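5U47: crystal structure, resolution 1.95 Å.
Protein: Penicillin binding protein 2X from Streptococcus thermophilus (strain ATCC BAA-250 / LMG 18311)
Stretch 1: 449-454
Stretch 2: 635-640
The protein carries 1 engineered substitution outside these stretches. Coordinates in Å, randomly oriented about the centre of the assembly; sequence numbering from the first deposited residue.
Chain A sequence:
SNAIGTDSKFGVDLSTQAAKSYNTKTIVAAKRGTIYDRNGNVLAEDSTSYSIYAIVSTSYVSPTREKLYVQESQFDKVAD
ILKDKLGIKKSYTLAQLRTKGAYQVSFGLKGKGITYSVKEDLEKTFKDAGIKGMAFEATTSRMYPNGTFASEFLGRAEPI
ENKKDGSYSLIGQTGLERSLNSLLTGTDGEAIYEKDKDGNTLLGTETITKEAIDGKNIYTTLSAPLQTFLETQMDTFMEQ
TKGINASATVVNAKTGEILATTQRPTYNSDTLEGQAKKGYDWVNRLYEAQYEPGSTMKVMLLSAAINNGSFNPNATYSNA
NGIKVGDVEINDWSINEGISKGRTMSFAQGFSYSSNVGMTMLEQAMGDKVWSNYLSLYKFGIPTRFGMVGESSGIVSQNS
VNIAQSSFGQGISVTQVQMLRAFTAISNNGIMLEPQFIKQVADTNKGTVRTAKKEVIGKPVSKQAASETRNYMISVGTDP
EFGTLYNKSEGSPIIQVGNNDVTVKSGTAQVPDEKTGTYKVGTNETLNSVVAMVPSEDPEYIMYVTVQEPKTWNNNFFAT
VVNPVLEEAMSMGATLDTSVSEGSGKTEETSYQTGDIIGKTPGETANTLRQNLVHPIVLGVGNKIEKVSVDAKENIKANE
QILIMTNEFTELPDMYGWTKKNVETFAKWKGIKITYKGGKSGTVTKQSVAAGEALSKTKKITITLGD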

ATOM      1  N   VAL A 449     -18.972   5.198  10.263  1.00 26.15           N
ATOM      2  CA  VAL A 449     -17.587   4.943   9.924  1.00 24.75           C
ATOM      3  C   VAL A 449     -17.090   3.654  10.539  1.00 24.66           C
ATOM      4  O   VAL A 449     -17.703   3.116  11.473  1.00 25.27           O
ATOM      5  CB  VAL A 449     -16.656   6.048  10.472  1.00 25.47           C
ATOM      6  CG1 VAL A 449     -17.073   7.413   9.932  1.00 26.61           C
ATOM      7  CG2 VAL A 449     -16.632   6.057  12.018  1.00 25.63           C
ATOM      8  N   ARG A 450     -15.978   3.178   9.991  1.00 22.32           N
ATOM      9  CA  ARG A 450     -15.187   2.062  10.536  1.00 23.00           C
ATOM     10  C   ARG A 450     -13.774   2.616  10.557  1.00 22.52           C
ATOM     11  O   ARG A 450     -13.253   3.017   9.508  1.00 22.32           O
ATOM     12  CB  ARG A 450     -15.267   0.808   9.671  1.00 22.45           C
ATOM     13  CG  ARG A 450     -16.602   0.122   9.831  1.00 23.32           C
ATOM     14  CD  ARG A 450     -16.798  -1.028   8.865  1.00 23.34           C
ATOM     15  NE  ARG A 450     -16.024  -2.223   9.204  1.00 22.39           N
ATOM     16  CZ  ARG A 450     -16.370  -3.141  10.123  1.00 22.88           C
ATOM     17  NH1 ARG A 450     -17.461  -3.007  10.865  1.00 24.19           N
ATOM     18  NH2 ARG A 450     -15.598  -4.203  10.320  1.00 22.66           N
ATOM     19  N   THR A 451     -13.191   2.679  11.752  1.00 22.44           N
ATOM     20  CA  THR A 451     -11.874   3.274  11.962  1.00 23.45           C
ATOM     21  C   THR A 451     -10.844   2.241  12.436  1.00 23.12           C
ATOM     22  O   THR A 451     -11.121   1.439  13.337  1.00 24.46           O
ATOM     23  CB  THR A 451     -12.017   4.447  12.950  1.00 24.27           C
ATOM     24  OG1 THR A 451     -13.038   5.332  12.464  1.00 24.71           O
ATOM     25  CG2 THR A 451     -10.695   5.228  13.082  1.00 25.21           C
ATOM     26  N   ALA A 452      -9.660   2.275  11.827  1.00 22.92           N
ATOM     27  CA  ALA A 452      -8.600   1.293  12.092  1.00 21.73           C
ATOM     28  C   ALA A 452      -7.817   1.509  13.367  1.00 23.88           C
ATOM     29  O   ALA A 452      -7.707   2.618  13.869  1.00 24.28           O
ATOM     30  CB  ALA A 452      -7.628   1.237  10.911  1.00 21.74           C
ATOM     31  N   LYS A 453      -7.319   0.393  13.902  1.00 23.79           N
ATOM     32  CA  LYS A 453      -6.400   0.354  15.028  1.00 25.29           C
ATOM     33  C   LYS A 453      -5.337  -0.680  14.637  1.00 23.47           C
ATOM     34  O   LYS A 453      -5.559  -1.506  13.726  1.00 21.64           O
ATOM     35  CB  LYS A 453      -7.081  -0.055  16.346  1.00 29.09           C
ATOM     36  CG  LYS A 453      -8.083   0.963  16.902  1.00 33.62           C
ATOM     37  CD  LYS A 453      -8.764   0.394  18.142  1.00 39.28           C
ATOM     38  CE  LYS A 453      -9.846   1.311  18.699  1.00 45.82           C
ATOM     39  NZ  LYS A 453      -9.282   2.543  19.327  1.00 49.48           N
ATOM     40  N   LYS A 454      -4.204  -0.661  15.331  1.00 21.42           N
ATOM     41  CA  LYS A 454      -3.101  -1.562  14.996  1.00 22.90           C
ATOM     42  C   LYS A 454      -3.479  -3.045  15.081  1.00 21.90           C
ATOM     43  O   LYS A 454      -4.324  -3.437  15.891  1.00 21.71           O
ATOM     44  CB  LYS A 454      -1.889  -1.293  15.892  1.00 25.45           C
ATOM     45  CG  LYS A 454      -2.011  -1.821  17.303  1.00 27.22           C
ATOM     46  CD  LYS A 454      -0.808  -1.418  18.124  1.00 29.00           C
ATOM     47  CE  LYS A 454      -0.914  -2.016  19.521  1.00 30.37           C
ATOM     48  NZ  LYS A 454       0.217  -1.504  20.339  1.00 32.93           N
ATOM     49  N   ASN A 635     -22.208  -9.840  12.662  1.00 30.27           N
ATOM     50  CA  ASN A 635     -21.587  -8.534  12.499  1.00 29.84           C
ATOM     51  C   ASN A 635     -20.180  -8.587  13.043  1.00 27.66           C
ATOM     52  O   ASN A 635     -19.959  -9.152  14.115  1.00 27.46           O
ATOM     53  CB  ASN A 635     -22.351  -7.432  13.215  1.00 31.52           C
ATOM     54  CG  ASN A 635     -21.757  -6.071  12.918  1.00 30.97           C
ATOM     55  OD1 ASN A 635     -21.840  -5.599  11.789  1.00 31.07           O
ATOM     56  ND2 ASN A 635     -21.131  -5.450  13.918  1.00 29.28           N
ATOM     57  N   ILE A 636     -19.229  -8.036  12.282  1.00 27.53           N
ATOM     58  CA  ILE A 636     -17.835  -7.992  12.674  1.00 27.14           C
ATOM     59  C   ILE A 636     -17.460  -6.513  12.861  1.00 28.06           C
ATOM     60  O   ILE A 636     -17.536  -5.718  11.915  1.00 27.93           O
ATOM     61  CB  ILE A 636     -16.924  -8.622  11.614  1.00 28.35           C
ATOM     62  CG1 ILE A 636     -17.365 -10.037  11.294  1.00 30.88           C
ATOM     63  CG2 ILE A 636     -15.483  -8.682  12.103  1.00 27.21           C
ATOM     64  CD1 ILE A 636     -16.545 -10.645  10.180  1.00 33.10           C
ATOM     65  N   LYS A 637     -17.085  -6.149  14.084  1.00 26.48           N
ATOM     66  CA  LYS A 637     -16.726  -4.772  14.393  1.00 28.18           C
ATOM     67  C   LYS A 637     -15.401  -4.421  13.747  1.00 25.45           C
ATOM     68  O   LYS A 637     -14.625  -5.300  13.387  1.00 24.11           O
ATOM     69  CB  LYS A 637     -16.624  -4.574  15.908  1.00 30.11           C
ATOM     70  CG  LYS A 637     -17.957  -4.788  16.627  1.00 35.64           C
ATOM     71  CD  LYS A 637     -17.860  -4.622  18.129  1.00 38.95           C
ATOM     72  CE  LYS A 637     -19.247  -4.784  18.734  1.00 45.66           C
ATOM     73  NZ  LYS A 637     -19.263  -4.633  20.219  1.00 50.50           N
ATOM     74  N   ALA A 638     -15.152  -3.130  13.603  1.00 25.72           N
ATOM     75  CA  ALA A 638     -13.865  -2.689  13.106  1.00 23.86           C
ATOM     76  C   ALA A 638     -12.786  -3.226  14.060  1.00 23.34           C
ATOM     77  O   ALA A 638     -12.940  -3.183  15.285  1.00 23.78           O
ATOM     78  CB  ALA A 638     -13.802  -1.172  13.032  1.00 23.36           C
ATOM     79  N   ASN A 639     -11.720  -3.746  13.476  1.00 23.32           N
ATOM     80  CA  ASN A 639     -10.560  -4.278  14.197  1.00 24.09           C
ATOM     81  C   ASN A 639     -10.801  -5.586  14.925  1.00 25.46           C
ATOM     82  O   ASN A 639      -9.927  -6.038  15.644  1.00 25.71           O
ATOM     83  CB  ASN A 639     -10.005  -3.215  15.151  1.00 23.89           C
ATOM     84  CG  ASN A 639      -9.799  -1.903  14.440  1.00 24.92           C
ATOM     85  OD1 ASN A 639      -9.116  -1.868  13.414  1.00 25.53           O
ATOM     86  ND2 ASN A 639     -10.436  -0.827  14.932  1.00 23.34           N
ATOM     87  N   GLU A 640     -11.966  -6.200  14.734  1.00 24.44           N
ATOM     88  CA  GLU A 640     -12.226  -7.455  15.381  1.00 25.51           C
ATOM     89  C   GLU A 640     -11.321  -8.552  14.759  1.00 23.70           C
ATOM     90  O   GLU A 640     -11.139  -8.621  13.558  1.00 22.00           O
ATOM     91  CB  GLU A 640     -13.707  -7.815  15.277  1.00 26.97           C
ATOM     92  CG  GLU A 640     -14.064  -9.151  15.902  1.00 29.86           C
ATOM     93  CD  GLU A 640     -15.564  -9.381  15.989  1.00 32.49           C
ATOM     94  OE1 GLU A 640     -16.337  -8.402  15.865  1.00 33.44           O
ATOM     95  OE2 GLU A 640     -15.957 -10.538  16.195  1.00 34.59           O
TER

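The contact between the two stretches is small, burying 304 Å² summed over both sides, and it rests on four hydrogen bonds, each pairing a side chain of one stretch with the backbone of the other. No backbone-to-backbone hydrogen bond joins them and stretch 2 contains no regular strand, so it does not extend the strand 449-451 as a neighbouring strand would. The end-to-end directions of the touching parts are 39° apart.

Asn635, at the start of stretch 2, makes no contact; the closest approach of its side chain is 5.2 Å, from Asn635 OD1 to Arg450 NH1. The first anchor is the carbonyl of Ile636. Both terminal nitrogens of Arg450 converge on it: NH1 and NH2 of Arg450 each lie 2.9 Å from Ile636 O, with N-H...acceptor angles of 142° and 141°. Nearly equal lengths and angles describe a symmetric fork, and the oxygen lies near the guanidinium plane, at its edge, where the N-H groups point. Arginine suits this position because its two terminal nitrogens can share one acceptor. It also has the necessary length: its CA-to-CB bond points sideways, but chi angles of -74° (m), 173° (t), 74° (p) and 81° bring the end of the chain nearer to stretch 2. Although Arg450 is buried, its charged group is well satisfied, since NE, NH1 and NH2 also have hydrogen-bonding partners elsewhere in the structure. The aliphatic side chain of Ile636 leads away, so its main contribution here is the carbonyl.

Lys637 opens a type II beta turn that ends at Glu640. The turn is closed by Glu640 N to Lys637 O at 3.1 Å and supported by a side-chain bond from Lys637 N to Glu640 OE1 at 3.0 Å, with an angle of 158°. The CA-to-CB bond of Lys637 points away from stretch 1, and the residue is exposed, as suits its charge.

Ala638 directs its CB toward stretch 1. Ala638 CB lies 3.8 Å from Thr451 O and 4.2 Å from Arg450 CB, close enough for packing, and the CA atoms of Arg450 and Ala638 are 5.6 Å apart. The backbone of Ala638 also passes over one guanidinium face: its N is 3.5 Å from Arg450 NH2, but both atoms are donors and no hydrogen bond forms.

Asn639 has 81 Å² covered by stretch 1, the largest area of any residue in the contact. Its phi/psi of 71/7° fits the third position of the type II turn, a left-handed conformation that asparagine tolerates comparatively well. With chi1 at -50° (m) and chi2 at -54°, its carboxamide bridges two backbone sites around Ala452. Asn639 ND2 donates to Thr451 O (2.9 Å, 151°), while Asn639 OD1 accepts from Lys453 N (2.9 Å, 144°). One carboxamide thus supplies a donor to Thr451 O and an acceptor to Lys453 N. Ala452 sits between these sites, its CA 3.5 Å from Asn639 OD1 and its CB pointing away. Lys453 adds aliphatic contact, CG to Asn639 ND2 at 3.6 Å, before its end leads away.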